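Transketolase (Campylobacter jejuni, PDB 3L84) belongs to the transketolase family, dimeric enzymes of the thiamine diphosphate-binding fold whose chain carries two cofactor-binding-type domains and a C-terminal domain. Local coordinates at residues A[347-352]-A[371-376]; A[323-328]-A[353-358]; A[360-365]-A[410-415]; A[338-343]-A[471-476]; A[128-133]-A[402-407]. All blocks are in the same frame, centred on the assembly; numbering follows the deposited sequence. Where two conformers were deposited one is given.

Contact 1 of 5, residues A[347-352]-A[371-376]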
# COMPACT_ATOMS: atom_id res chain seq x y z
N ILE A 347 14.12 -19.59 14.19
CA ILE A 347 14.88 -19.74 12.96
C ILE A 347 15.63 -18.45 12.65
O ILE A 347 16.80 -18.48 12.27
CB ILE A 347 14.00 -20.19 11.80
CG1 ILE A 347 13.42 -21.58 12.09
CG2 ILE A 347 14.81 -20.19 10.51
CD1 ILE A 347 12.19 -21.95 11.20
N LEU A 348 14.97 -17.31 12.79
CA LEU A 348 15.63 -16.01 12.51
C LEU A 348 16.85 -15.85 13.38
O LEU A 348 17.91 -15.38 12.92
CB LEU A 348 14.68 -14.85 12.77
CG LEU A 348 13.54 -14.65 11.79
CD1 LEU A 348 12.57 -13.58 12.33
CD2 LEU A 348 14.04 -14.36 10.37
N ASN A 349 16.76 -16.29 14.63
CA ASN A 349 17.92 -16.24 15.52
C ASN A 349 19.05 -17.17 15.10
O ASN A 349 20.21 -16.76 15.14
CB ASN A 349 17.47 -16.50 16.96
CG ASN A 349 16.98 -15.25 17.64
OD1 ASN A 349 17.75 -14.57 18.30
ND2 ASN A 349 15.72 -14.89 17.42
N VAL A 350 18.75 -18.38 14.64
CA VAL A 350 19.78 -19.28 14.13
C VAL A 350 20.43 -18.69 12.88
O VAL A 350 21.65 -18.73 12.72
CB VAL A 350 19.16 -20.66 13.81
CG1 VAL A 350 20.11 -21.53 12.99
CG2 VAL A 350 18.77 -21.40 15.11
N LEU A 351 19.64 -18.10 12.00
CA LEU A 351 20.18 -17.50 10.78
C LEU A 351 21.09 -16.34 11.11
O LEU A 351 22.20 -16.24 10.54
CB LEU A 351 19.07 -17.09 9.81
CG LEU A 351 18.25 -18.27 9.25
CD1 LEU A 351 17.07 -17.75 8.39
CD2 LEU A 351 19.13 -19.16 8.45
N ALA A 352 20.68 -15.49 12.03
CA ALA A 352 21.50 -14.33 12.40
C ALA A 352 22.79 -14.79 13.05
O ALA A 352 23.81 -14.11 12.88
CB ALA A 352 20.70 -13.41 13.34
N THR A 371 10.50 -11.26 16.21
CA THR A 371 11.66 -11.04 15.38
C THR A 371 12.91 -10.58 16.12
O THR A 371 13.96 -10.43 15.49
CB THR A 371 11.32 -9.99 14.27
OG1 THR A 371 10.67 -8.85 14.87
CG2 THR A 371 10.37 -10.62 13.28
N GLU A 372 12.85 -10.36 17.42
CA GLU A 372 14.07 -9.96 18.13
C GLU A 372 15.17 -10.99 17.94
O GLU A 372 14.98 -12.18 18.19
CB GLU A 372 13.80 -9.76 19.64
CG GLU A 372 15.01 -9.27 20.47
CD GLU A 372 14.66 -9.01 21.93
OE1 GLU A 372 13.47 -9.03 22.31
OE2 GLU A 372 15.61 -8.85 22.73
N LEU A 373 16.35 -10.48 17.57
CA LEU A 373 17.55 -11.27 17.41
C LEU A 373 18.29 -11.10 18.75
O LEU A 373 18.94 -10.09 19.01
CB LEU A 373 18.36 -10.80 16.21
CG LEU A 373 17.58 -10.79 14.90
CD1 LEU A 373 18.44 -10.10 13.84
CD2 LEU A 373 17.09 -12.18 14.48
N HIS A 374 18.10 -12.08 19.62
CA HIS A 374 18.45 -11.96 21.02
C HIS A 374 19.93 -11.80 21.25
O HIS A 374 20.72 -12.58 20.76
CB HIS A 374 17.95 -13.18 21.79
CG HIS A 374 16.47 -13.32 21.77
ND1 HIS A 374 15.63 -12.45 22.44
CD2 HIS A 374 15.68 -14.22 21.15
CE1 HIS A 374 14.38 -12.82 22.22
NE2 HIS A 374 14.39 -13.89 21.44
N SER A 375 20.27 -10.77 22.02
CA SER A 375 21.67 -10.44 22.36
C SER A 375 22.52 -10.05 21.16
O SER A 375 23.75 -10.05 21.25
CB SER A 375 22.32 -11.58 23.15
OG SER A 375 21.61 -11.79 24.36
N MSE A 376 21.89 -9.69 20.03
CA MSE A 376 22.64 -9.29 18.84
C MSE A 376 22.64 -7.78 18.59
O MSE A 376 23.21 -7.31 17.61
CB MSE A 376 22.16 -10.10 17.63
CG MSE A 376 22.11 -11.59 17.95
SE MSE A 376 22.30 -12.79 16.41
CE MSE A 376 24.13 -12.30 16.05
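The carboxamide of N349 and the imidazole of H374 are turned nearly parallel, their planes 18° apart, while the two side chains as a whole cross at about a right angle. N349 OD1 reaches the ring obliquely at H374 CD2 (3.5 Å), and the carbonyl oxygen of E372 sits above one face of the same ring, offset toward its rim. The amide itself works through its polar ends. OD1 accepts from H374 N at 2.8 Å on an in-plane lone pair, and ND2 donates to E372 O at 2.9 Å, that oxygen lying close to the amide plane. ND2 also bonds G345 O one helical turn back, so the rotation of the group is fixed. Asparagine suits the place because one short side chain offers both a donor and an acceptor. Beside it, L348 CD1 meets T371 CG2 at 3.8 Å, and L373 CD2 lies 4.0 Å from A352 CB, the small alanine leaving room for the leucine. M376, a selenomethionine, brings SE near that methyl in one of its two conformers, a contact therefore doubtful. N349 thus bonds the groups flanking L373 much as a parallel strand would, tying a non-regular loop to helix 340-354 of the alpha/beta pyrimidine-binding domain.

Contact 2 of 5, residues A[323-328]-A[353-358]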
# COMPACT_ATOMS: atom_id res chain seq x y z
N PRO A 323 28.06 -16.67 1.47
CA PRO A 323 27.41 -17.31 2.59
C PRO A 323 27.19 -18.79 2.34
O PRO A 323 26.89 -19.21 1.20
CB PRO A 323 26.09 -16.54 2.73
CG PRO A 323 25.86 -15.91 1.43
CD PRO A 323 27.23 -15.61 0.88
N ASP A 324 27.35 -19.57 3.40
CA ASP A 324 27.21 -21.02 3.32
C ASP A 324 25.90 -21.41 3.99
O ASP A 324 25.83 -21.53 5.21
CB ASP A 324 28.38 -21.69 4.05
CG ASP A 324 28.34 -23.20 3.94
OD1 ASP A 324 27.30 -23.80 3.61
OD2 ASP A 324 29.43 -23.80 4.18
N PHE A 325 24.87 -21.63 3.19
CA PHE A 325 23.55 -21.94 3.74
C PHE A 325 23.44 -23.40 4.14
O PHE A 325 22.62 -23.76 4.97
CB PHE A 325 22.47 -21.58 2.74
CG PHE A 325 22.51 -20.14 2.30
CD1 PHE A 325 22.52 -19.13 3.23
CD2 PHE A 325 22.44 -19.79 0.95
CE1 PHE A 325 22.57 -17.80 2.85
CE2 PHE A 325 22.48 -18.46 0.57
CZ PHE A 325 22.53 -17.47 1.53
N ASN A 326 24.31 -24.23 3.56
CA ASN A 326 24.25 -25.69 3.78
C ASN A 326 24.66 -26.09 5.17
O ASN A 326 24.16 -27.08 5.69
CB ASN A 326 25.16 -26.44 2.79
CG ASN A 326 24.66 -26.38 1.36
OD1 ASN A 326 23.46 -26.19 1.12
ND2 ASN A 326 25.58 -26.52 0.39
N LYS A 327 25.55 -25.32 5.77
CA LYS A 327 26.13 -25.68 7.07
C LYS A 327 25.17 -25.48 8.24
O LYS A 327 25.42 -26.00 9.31
CB LYS A 327 27.43 -24.90 7.36
CG LYS A 327 27.26 -23.40 7.48
CD LYS A 327 28.27 -22.68 8.42
CE LYS A 327 27.50 -22.16 9.68
NZ LYS A 327 27.96 -20.86 10.22
N ILE A 328 24.09 -24.75 8.05
CA ILE A 328 23.28 -24.23 9.14
C ILE A 328 22.48 -25.37 9.78
O ILE A 328 21.78 -26.08 9.09
CB ILE A 328 22.37 -23.11 8.64
CG1 ILE A 328 23.20 -21.95 8.08
CG2 ILE A 328 21.43 -22.65 9.76
CD1 ILE A 328 22.36 -20.88 7.41
N LYS A 353 22.78 -15.88 13.81
CA LYS A 353 24.00 -16.39 14.44
C LYS A 353 24.96 -16.96 13.42
O LYS A 353 26.19 -16.86 13.61
CB LYS A 353 23.66 -17.47 15.47
CG LYS A 353 23.03 -16.89 16.68
CD LYS A 353 22.65 -17.97 17.68
CE LYS A 353 21.26 -17.72 18.26
NZ LYS A 353 20.31 -18.91 18.16
N ASN A 354 24.45 -17.57 12.36
CA ASN A 354 25.26 -18.27 11.35
C ASN A 354 25.70 -17.39 10.20
O ASN A 354 26.67 -17.72 9.53
CB ASN A 354 24.50 -19.48 10.77
CG ASN A 354 24.55 -20.71 11.66
OD1 ASN A 354 25.46 -21.54 11.56
ND2 ASN A 354 23.59 -20.85 12.55
N LEU A 355 25.03 -16.27 9.97
CA LEU A 355 25.24 -15.46 8.78
C LEU A 355 25.53 -14.03 9.22
O LEU A 355 24.63 -13.32 9.68
CB LEU A 355 24.01 -15.51 7.88
CG LEU A 355 23.66 -16.88 7.29
CD1 LEU A 355 22.28 -16.87 6.71
CD2 LEU A 355 24.68 -17.38 6.27
N GLU A 356 26.77 -13.59 9.06
CA GLU A 356 27.15 -12.27 9.52
C GLU A 356 26.40 -11.13 8.82
O GLU A 356 26.26 -10.05 9.39
CB GLU A 356 28.67 -12.10 9.41
CG GLU A 356 29.42 -12.91 10.46
CD GLU A 356 30.84 -13.26 10.08
OE1 GLU A 356 31.03 -13.81 8.99
OE2 GLU A 356 31.79 -13.01 10.88
N GLY A 357 25.90 -11.37 7.61
CA GLY A 357 25.15 -10.38 6.89
C GLY A 357 23.63 -10.46 7.00
O GLY A 357 22.94 -9.66 6.36
N PHE A 358 23.11 -11.41 7.78
CA PHE A 358 21.67 -11.56 7.99
C PHE A 358 21.19 -10.62 9.08
O PHE A 358 21.68 -10.67 10.20
CB PHE A 358 21.36 -13.00 8.33
CG PHE A 358 19.90 -13.33 8.34
CD1 PHE A 358 19.25 -13.81 7.20
CD2 PHE A 358 19.16 -13.19 9.51
CE1 PHE A 358 17.91 -14.13 7.23
CE2 PHE A 358 17.80 -13.52 9.53
CZ PHE A 358 17.19 -13.97 8.39
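The C-terminal end of helix 340-354, with N354 and L355, receives the loop 323-328, part of the connection that leads from helix 314-321 to helix 340-354. L355, the first residue to leave the helical conformation, drives its branched end into the apolar side of this loop. Its CD2 rests on P323 CB at 3.9 Å, while L355 CD1 comes to the edge of the F325 ring, in the ring plane, 4.0 Å from CE1. The leucine and the phenylalanine cross at about a right angle, and I328 CD1 completes the grip 4.1 Å from L355 CD1. A forked aliphatic side chain fits here because its two methyls can serve different neighbours at once.

Both pieces of chain are shaped by type I beta turns, 325-328 on one side and 355-358 on the other, the second closed by F358 N bonding L355 O and leading directly into strand 358-362. Ahead of the first turn, D324 forms an Asx motif: its OD1 accepts from K327 N at 3.2 Å, the N-H lying well above the carboxylate plane.

Around N354 the contact is mixed: I328 CG1 packs on N354 CB at 3.9 Å, while the amide ND2 is held by V350 O one turn back in the helix. K327, an exposed residue, reaches across with a chain bent at its outer torsions. The position of its end is tentative; as modelled, K327 NZ makes a weak, 3.5 Å bond to N354 O. A lysine beside the N354 carbonyl would be consistent with the negative end of the helix dipole.

Contact 3 of 5, residues A[360-365]-A[410-415]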
# COMPACT_ATOMS: atom_id res chain seq x y z
N GLY A 360 17.72 -7.51 10.11
CA GLY A 360 16.41 -7.00 9.72
C GLY A 360 15.67 -6.49 10.91
O GLY A 360 16.24 -6.21 11.98
N GLY A 361 14.36 -6.38 10.75
CA GLY A 361 13.55 -5.89 11.84
C GLY A 361 12.11 -5.81 11.49
O GLY A 361 11.67 -6.34 10.44
N SER A 362 11.36 -5.17 12.38
CA SER A 362 9.91 -5.06 12.29
C SER A 362 9.52 -3.59 12.28
O SER A 362 10.25 -2.70 12.75
CB SER A 362 9.32 -5.75 13.54
OG SER A 362 7.89 -5.61 13.59
N ALA A 363 8.32 -3.34 11.77
CA ALA A 363 7.72 -2.02 11.81
C ALA A 363 6.98 -1.81 13.13
O ALA A 363 5.75 -1.86 13.21
CB ALA A 363 6.78 -1.80 10.58
N ASP A 364 7.75 -1.67 14.20
CA ASP A 364 7.28 -1.49 15.56
C ASP A 364 6.44 -2.63 16.08
O ASP A 364 5.50 -2.40 16.84
CB ASP A 364 6.50 -0.19 15.77
CG ASP A 364 6.37 0.20 17.25
OD1 ASP A 364 7.39 0.14 17.97
OD2 ASP A 364 5.25 0.56 17.69
N LEU A 365 6.66 -3.85 15.63
CA LEU A 365 5.88 -5.00 16.14
C LEU A 365 6.79 -6.14 16.56
O LEU A 365 6.33 -7.28 16.65
CB LEU A 365 4.88 -5.47 15.10
CG LEU A 365 3.71 -4.57 14.83
CD1 LEU A 365 2.89 -5.09 13.64
CD2 LEU A 365 2.82 -4.46 16.08
N PHE A 410 15.58 -9.03 6.31
CA PHE A 410 14.17 -9.36 6.48
C PHE A 410 13.38 -8.18 6.99
O PHE A 410 13.86 -7.36 7.76
CB PHE A 410 13.94 -10.62 7.39
CG PHE A 410 14.26 -10.41 8.85
CD1 PHE A 410 13.30 -9.86 9.72
CD2 PHE A 410 15.50 -10.71 9.35
CE1 PHE A 410 13.61 -9.67 11.07
CE2 PHE A 410 15.81 -10.52 10.69
CZ PHE A 410 14.85 -10.00 11.54
N SER A 411 12.14 -8.08 6.48
CA SER A 411 11.13 -7.08 6.85
C SER A 411 9.98 -7.77 7.52
O SER A 411 9.50 -8.77 6.98
CB SER A 411 10.58 -6.37 5.60
OG SER A 411 11.61 -5.70 4.88
N ALA A 412 9.49 -7.28 8.66
CA ALA A 412 8.43 -7.94 9.40
C ALA A 412 7.31 -7.01 9.76
O ALA A 412 7.53 -5.87 10.19
CB ALA A 412 9.00 -8.63 10.67
N THR A 413 6.09 -7.52 9.66
CA THR A 413 4.89 -6.86 10.18
C THR A 413 3.76 -7.89 10.26
O THR A 413 3.96 -9.09 9.94
CB THR A 413 4.49 -5.63 9.31
OG1 THR A 413 3.37 -4.95 9.91
CG2 THR A 413 4.14 -6.00 7.85
N PHE A 414 2.61 -7.47 10.71
CA PHE A 414 1.44 -8.33 10.62
C PHE A 414 1.06 -8.51 9.17
O PHE A 414 1.17 -7.59 8.33
CB PHE A 414 0.22 -7.68 11.30
CG PHE A 414 0.29 -7.56 12.82
CD1 PHE A 414 0.97 -8.47 13.60
CD2 PHE A 414 -0.40 -6.52 13.47
CE1 PHE A 414 1.00 -8.34 14.99
CE2 PHE A 414 -0.37 -6.43 14.86
CZ PHE A 414 0.30 -7.34 15.60
N PHE A 415 0.51 -9.68 8.84
CA PHE A 415 0.13 -9.95 7.45
C PHE A 415 -0.89 -8.94 6.94
O PHE A 415 -0.85 -8.57 5.76
CB PHE A 415 -0.41 -11.39 7.36
CG PHE A 415 -0.56 -11.97 5.96
CD1 PHE A 415 0.28 -11.61 4.92
CD2 PHE A 415 -1.52 -12.94 5.73
CE1 PHE A 415 0.16 -12.21 3.67
CE2 PHE A 415 -1.62 -13.55 4.50
CZ PHE A 415 -0.81 -13.17 3.49
O HOH W 1 3.67 -2.73 11.52
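G361 and its neighbours in strand 358-362 pair in parallel with F410 to A412 of strand 408-414, the short segments running 12° apart. Among the backbone bonds, G361 N donates to F410 O and A363 N to A412 O (3.1 Å), the latter nearly along the C=O axis; A412 N returns a weak bond to G361 O. A412 O also takes a weak bond from S362 OG. That hydroxyl, anti to the backbone N (chi1 176°), accepts from L365 N in an ST motif just where helix 366-369 begins. Water forms a further bridge, accepting from T413 OG1 and donating to A363 O, both at 2.8 Å.

Two CH-pi contacts flank the pairing. The F410 ring lies flat across the backbone of G360, whose CA stands over the ring centre, 3.7 Å from the centroid. Glycine suits this site because its extreme backbone angles and the nearby F410 O leave no room for a side chain. Farther along, L365 CD1 sits over the centre of the F414 ring, 3.5 Å from the centroid.

Strand 436-440 extends the sheet beyond 408-414, and strand 384-386 flanks 358-362. Helix 391-404 packs on A363, S411 and T413, T371 lies against S362 and A412, and D364 bonds S185, I186 and E187 of the second subunit, placing the loop after strand 358-362 at the dimer interface.

Contact 4 of 5, residues A[338-343]-A[471-476]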
# COMPACT_ATOMS: atom_id res chain seq x y z
N LEU A 338 3.44 -25.56 18.31
CA LEU A 338 3.90 -24.17 18.45
C LEU A 338 3.13 -23.29 17.47
O LEU A 338 2.58 -23.75 16.48
CB LEU A 338 5.40 -24.05 18.15
CG LEU A 338 5.94 -24.81 16.94
CD1 LEU A 338 5.62 -24.05 15.65
CD2 LEU A 338 7.45 -25.08 17.10
N ALA A 339 3.07 -22.01 17.79
CA ALA A 339 2.67 -21.03 16.81
C ALA A 339 3.82 -20.85 15.82
O ALA A 339 4.98 -20.76 16.23
CB ALA A 339 2.40 -19.71 17.51
N THR A 340 3.53 -20.72 14.52
CA THR A 340 4.63 -20.61 13.57
C THR A 340 5.31 -19.24 13.66
O THR A 340 6.45 -19.12 13.24
CB THR A 340 4.21 -20.99 12.17
OG1 THR A 340 3.06 -20.25 11.79
CG2 THR A 340 3.99 -22.52 12.07
N ARG A 341 4.73 -18.22 14.29
CA ARG A 341 5.52 -17.02 14.57
C ARG A 341 6.71 -17.37 15.49
O ARG A 341 7.77 -16.75 15.38
CB ARG A 341 4.69 -15.88 15.18
CG ARG A 341 4.08 -16.13 16.53
CD ARG A 341 3.41 -14.88 17.03
NE ARG A 341 2.61 -15.11 18.24
CZ ARG A 341 2.21 -14.18 19.09
NH1 ARG A 341 2.63 -12.93 19.01
NH2 ARG A 341 1.40 -14.53 20.09
N ASP A 342 6.51 -18.29 16.42
CA ASP A 342 7.52 -18.68 17.39
C ASP A 342 8.57 -19.59 16.79
O ASP A 342 9.77 -19.37 17.02
CB ASP A 342 6.85 -19.35 18.61
CG ASP A 342 6.03 -18.40 19.42
OD1 ASP A 342 6.35 -17.20 19.49
OD2 ASP A 342 5.06 -18.85 20.07
N SER A 343 8.19 -20.61 16.02
CA SER A 343 9.20 -21.37 15.29
C SER A 343 10.00 -20.43 14.40
O SER A 343 11.23 -20.52 14.33
CB SER A 343 8.60 -22.51 14.48
OG SER A 343 7.59 -22.07 13.60
N PHE A 471 5.17 -18.87 1.54
CA PHE A 471 5.16 -20.05 2.41
C PHE A 471 4.19 -19.86 3.56
O PHE A 471 4.22 -18.82 4.22
CB PHE A 471 6.53 -20.31 2.99
CG PHE A 471 7.55 -20.73 1.99
CD1 PHE A 471 7.55 -22.01 1.48
CD2 PHE A 471 8.50 -19.84 1.52
CE1 PHE A 471 8.52 -22.42 0.58
CE2 PHE A 471 9.45 -20.26 0.61
CZ PHE A 471 9.43 -21.54 0.16
N ARG A 472 3.33 -20.84 3.81
CA ARG A 472 2.40 -20.80 4.94
C ARG A 472 2.56 -22.13 5.70
O ARG A 472 1.76 -23.06 5.54
CB ARG A 472 0.99 -20.53 4.48
CG ARG A 472 -0.00 -20.35 5.57
CD ARG A 472 -1.36 -19.79 5.08
NE ARG A 472 -2.29 -19.56 6.20
CZ ARG A 472 -3.35 -20.28 6.51
NH1 ARG A 472 -3.78 -21.27 5.77
NH2 ARG A 472 -4.04 -19.92 7.57
N PRO A 473 3.59 -22.23 6.54
CA PRO A 473 3.93 -23.52 7.14
C PRO A 473 2.91 -23.94 8.18
O PRO A 473 2.36 -23.11 8.92
CB PRO A 473 5.29 -23.27 7.79
CG PRO A 473 5.32 -21.81 8.03
CD PRO A 473 4.61 -21.20 6.85
N ALA A 474 2.64 -25.24 8.25
CA ALA A 474 1.71 -25.78 9.22
C ALA A 474 2.38 -26.11 10.54
O ALA A 474 1.67 -26.26 11.56
CB ALA A 474 1.05 -27.02 8.67
N ASP A 475 3.69 -26.17 10.58
CA ASP A 475 4.41 -26.50 11.84
C ASP A 475 5.83 -26.02 11.71
O ASP A 475 6.22 -25.48 10.68
CB ASP A 475 4.29 -28.00 12.23
CG ASP A 475 5.08 -28.95 11.37
OD1 ASP A 475 5.81 -28.53 10.45
OD2 ASP A 475 5.01 -30.18 11.67
N GLY A 476 6.63 -26.23 12.74
CA GLY A 476 8.00 -25.80 12.73
C GLY A 476 8.88 -26.47 11.73
O GLY A 476 9.80 -25.85 11.20
O HOH W 2 1.80 -20.54 9.35
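T340 and S343, in the first turn of helix 340-354, face the bend that runs from P473 into helix 476-488; CA atoms come within 6.1 Å for T340 and D475 and 5.3 Å for S343 and G476. Both segments are helix starts. A339 holds the N-cap position of one, its carbonyl accepting from D342 N and S343 N, and D475 holds that of the other, with OD1 capping E478 N and OD2 bonded by L505 N.

The side chains meet backbone rather than one another. T340 CG2, anti to its own carbonyl carbon, lies 3.6 Å from P473 O and close to D475 N. Its hydroxyl is bonded by S498 N and gives its proton to a water 2.8 Å from OG1, which in turn donates to P473 O at 2.7 Å. S343 CB rests on G476 CA at 3.8 Å, while S343 OG donates to T340 O and is also bonded to N479 ND2. L338 CD1 comes 3.8 Å from G476 N; glycine suits this spot, since a CB would crowd L338 CD2 and come near S343 CB.

Threonine suits its place because its methyl fills against the bend while its hydroxyl feeds the water. The chemistry is thus close van der Waals packing joined by one water bridge, with the polar side-chain atoms of T340, S343 and D475 satisfied inside a buried site. The D475 carboxylate probably also offsets the positive character of its helix start.

Contact 5 of 5, residues A[128-133]-A[402-407]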
# COMPACT_ATOMS: atom_id res chain seq x y z
N MSE A 128 21.84 3.56 4.98
CA MSE A 128 21.85 2.75 6.21
C MSE A 128 22.72 1.52 6.03
O MSE A 128 23.47 1.12 6.93
CB MSE A 128 20.44 2.33 6.56
CG MSE A 128 19.55 3.48 7.04
SE MSE A 128 17.79 3.03 7.63
CE MSE A 128 18.27 2.09 9.27
N ALA A 129 22.57 0.85 4.89
CA ALA A 129 23.37 -0.33 4.56
C ALA A 129 24.86 0.00 4.58
O ALA A 129 25.65 -0.72 5.16
CB ALA A 129 22.97 -0.92 3.21
N ALA A 130 25.23 1.16 4.05
CA ALA A 130 26.61 1.59 4.04
C ALA A 130 27.09 1.85 5.48
O ALA A 130 28.22 1.50 5.82
CB ALA A 130 26.75 2.86 3.22
N LYS A 131 26.27 2.48 6.32
CA LYS A 131 26.65 2.61 7.71
C LYS A 131 26.87 1.27 8.41
O LYS A 131 27.84 1.14 9.20
CB LYS A 131 25.64 3.45 8.49
CG LYS A 131 25.65 4.92 8.12
CD LYS A 131 26.95 5.65 8.39
CE LYS A 131 26.84 7.16 8.15
NZ LYS A 131 28.08 7.88 8.54
N LYS A 132 26.03 0.27 8.12
CA LYS A 132 26.25 -1.03 8.70
C LYS A 132 27.50 -1.70 8.12
O LYS A 132 28.29 -2.33 8.86
CB LYS A 132 25.03 -1.93 8.52
CG LYS A 132 25.16 -3.30 9.19
CD LYS A 132 25.38 -3.18 10.71
CE LYS A 132 25.61 -4.52 11.40
NZ LYS A 132 25.92 -4.36 12.84
N ALA A 133 27.73 -1.53 6.83
CA ALA A 133 28.93 -2.06 6.20
C ALA A 133 30.18 -1.43 6.84
O ALA A 133 31.19 -2.12 7.06
CB ALA A 133 28.91 -1.80 4.68
N ALA A 402 19.32 -5.42 0.32
CA ALA A 402 19.51 -6.61 -0.50
C ALA A 402 20.36 -6.37 -1.74
O ALA A 402 21.00 -7.30 -2.25
CB ALA A 402 18.13 -7.18 -0.89
N ARG A 403 20.37 -5.14 -2.24
CA ARG A 403 21.19 -4.76 -3.38
C ARG A 403 22.56 -4.27 -2.99
O ARG A 403 23.42 -4.17 -3.87
CB ARG A 403 20.48 -3.67 -4.22
CG ARG A 403 19.29 -4.19 -5.01
CD ARG A 403 19.72 -5.01 -6.19
NE ARG A 403 20.43 -4.20 -7.19
CZ ARG A 403 21.26 -4.65 -8.13
NH1 ARG A 403 21.61 -5.93 -8.20
NH2 ARG A 403 21.77 -3.78 -8.99
N TYR A 404 22.82 -4.00 -1.71
CA TYR A 404 24.09 -3.34 -1.36
C TYR A 404 25.31 -4.18 -1.70
O TYR A 404 26.30 -3.65 -2.20
CB TYR A 404 24.07 -2.96 0.14
CG TYR A 404 25.25 -2.12 0.54
CD1 TYR A 404 25.25 -0.76 0.33
CD2 TYR A 404 26.40 -2.69 1.06
CE1 TYR A 404 26.31 -0.00 0.62
CE2 TYR A 404 27.48 -1.94 1.37
CZ TYR A 404 27.45 -0.57 1.16
OH TYR A 404 28.57 0.19 1.45
N GLY A 405 25.28 -5.46 -1.37
CA GLY A 405 26.30 -6.41 -1.79
C GLY A 405 26.63 -7.48 -0.77
O GLY A 405 27.22 -8.48 -1.13
N ILE A 406 26.33 -7.25 0.50
CA ILE A 406 26.77 -8.12 1.59
C ILE A 406 25.66 -8.51 2.60
O ILE A 406 25.98 -9.22 3.59
CB ILE A 406 27.95 -7.50 2.36
CG1 ILE A 406 27.59 -6.12 2.92
CG2 ILE A 406 29.21 -7.48 1.47
CD1 ILE A 406 28.58 -5.59 3.99
N PHE A 407 24.42 -8.13 2.35
CA PHE A 407 23.34 -8.30 3.34
C PHE A 407 22.21 -9.19 2.85
O PHE A 407 21.91 -9.26 1.65
CB PHE A 407 22.76 -6.96 3.77
CG PHE A 407 23.75 -6.04 4.42
CD1 PHE A 407 24.34 -6.38 5.62
CD2 PHE A 407 24.12 -4.87 3.81
CE1 PHE A 407 25.26 -5.53 6.22
CE2 PHE A 407 25.04 -4.00 4.40
CZ PHE A 407 25.62 -4.38 5.61
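A129, A130 and A133 on helix 118-137 present small methyls to Y404, with A129 C over one face of its ring, and this is the tight part of the contact. Y404 CG is anti to its backbone N (chi1 -172°), which starts the side chain from the end of helix 391-404 toward the alanines. A129 CB touches CD1 of Y404 at 3.7 Å, A133 CB touches Y404 CE2 at 3.6 Å, and the hydroxyl OH ends 3.5 Å from A130 CA. Alanines suit this helix face because they let an aromatic ring approach the backbone. F407 is wedged alongside, CE2 3.4 Å from A129 O and CE1 3.7 Å from K132 CG, with its edge turned to A133 N.

I406 contributes less, its CD1 meeting A133 CB at 3.9 Å, and G405, which breaks the helix with positive phi, marks the solvent side. The polar ends find partners beyond the two segments: Y404 OH bonds H144 NE2, and K132 NZ bonds V380 O and G382 O. R60 adds a cation-pi contact to the Y404 ring.

Helix 118-137 of the first cofactor-binding domain thereby meets the end of helix 391-404 just before strand 408-414, with helix 314-321 covering I406 and F401 meeting F407 edge-to-face.

How the contacts relate
Four of the contacts cluster around helix 340-354 and the parallel sheet of the pyrimidine-binding domain. Contact 4 holds the start of that helix, contact 1 its middle and contact 2 its end; strand 358-362 then leads into contact 3. Along the chain, contact 1 is nested within the loops closed by contacts 4 and 5, and contact 2 closes before contact 3 opens. The centres of contacts 1 and 2 are about 12 Å apart, those of contacts 4 and 5 about 29 Å. Contacts 1, 2 and 3 touch one another in one region, F358 packing on L348, L351 and F410. Contact 5, joining helix 118-137 of the first domain, meets that region through F407 against G357 O.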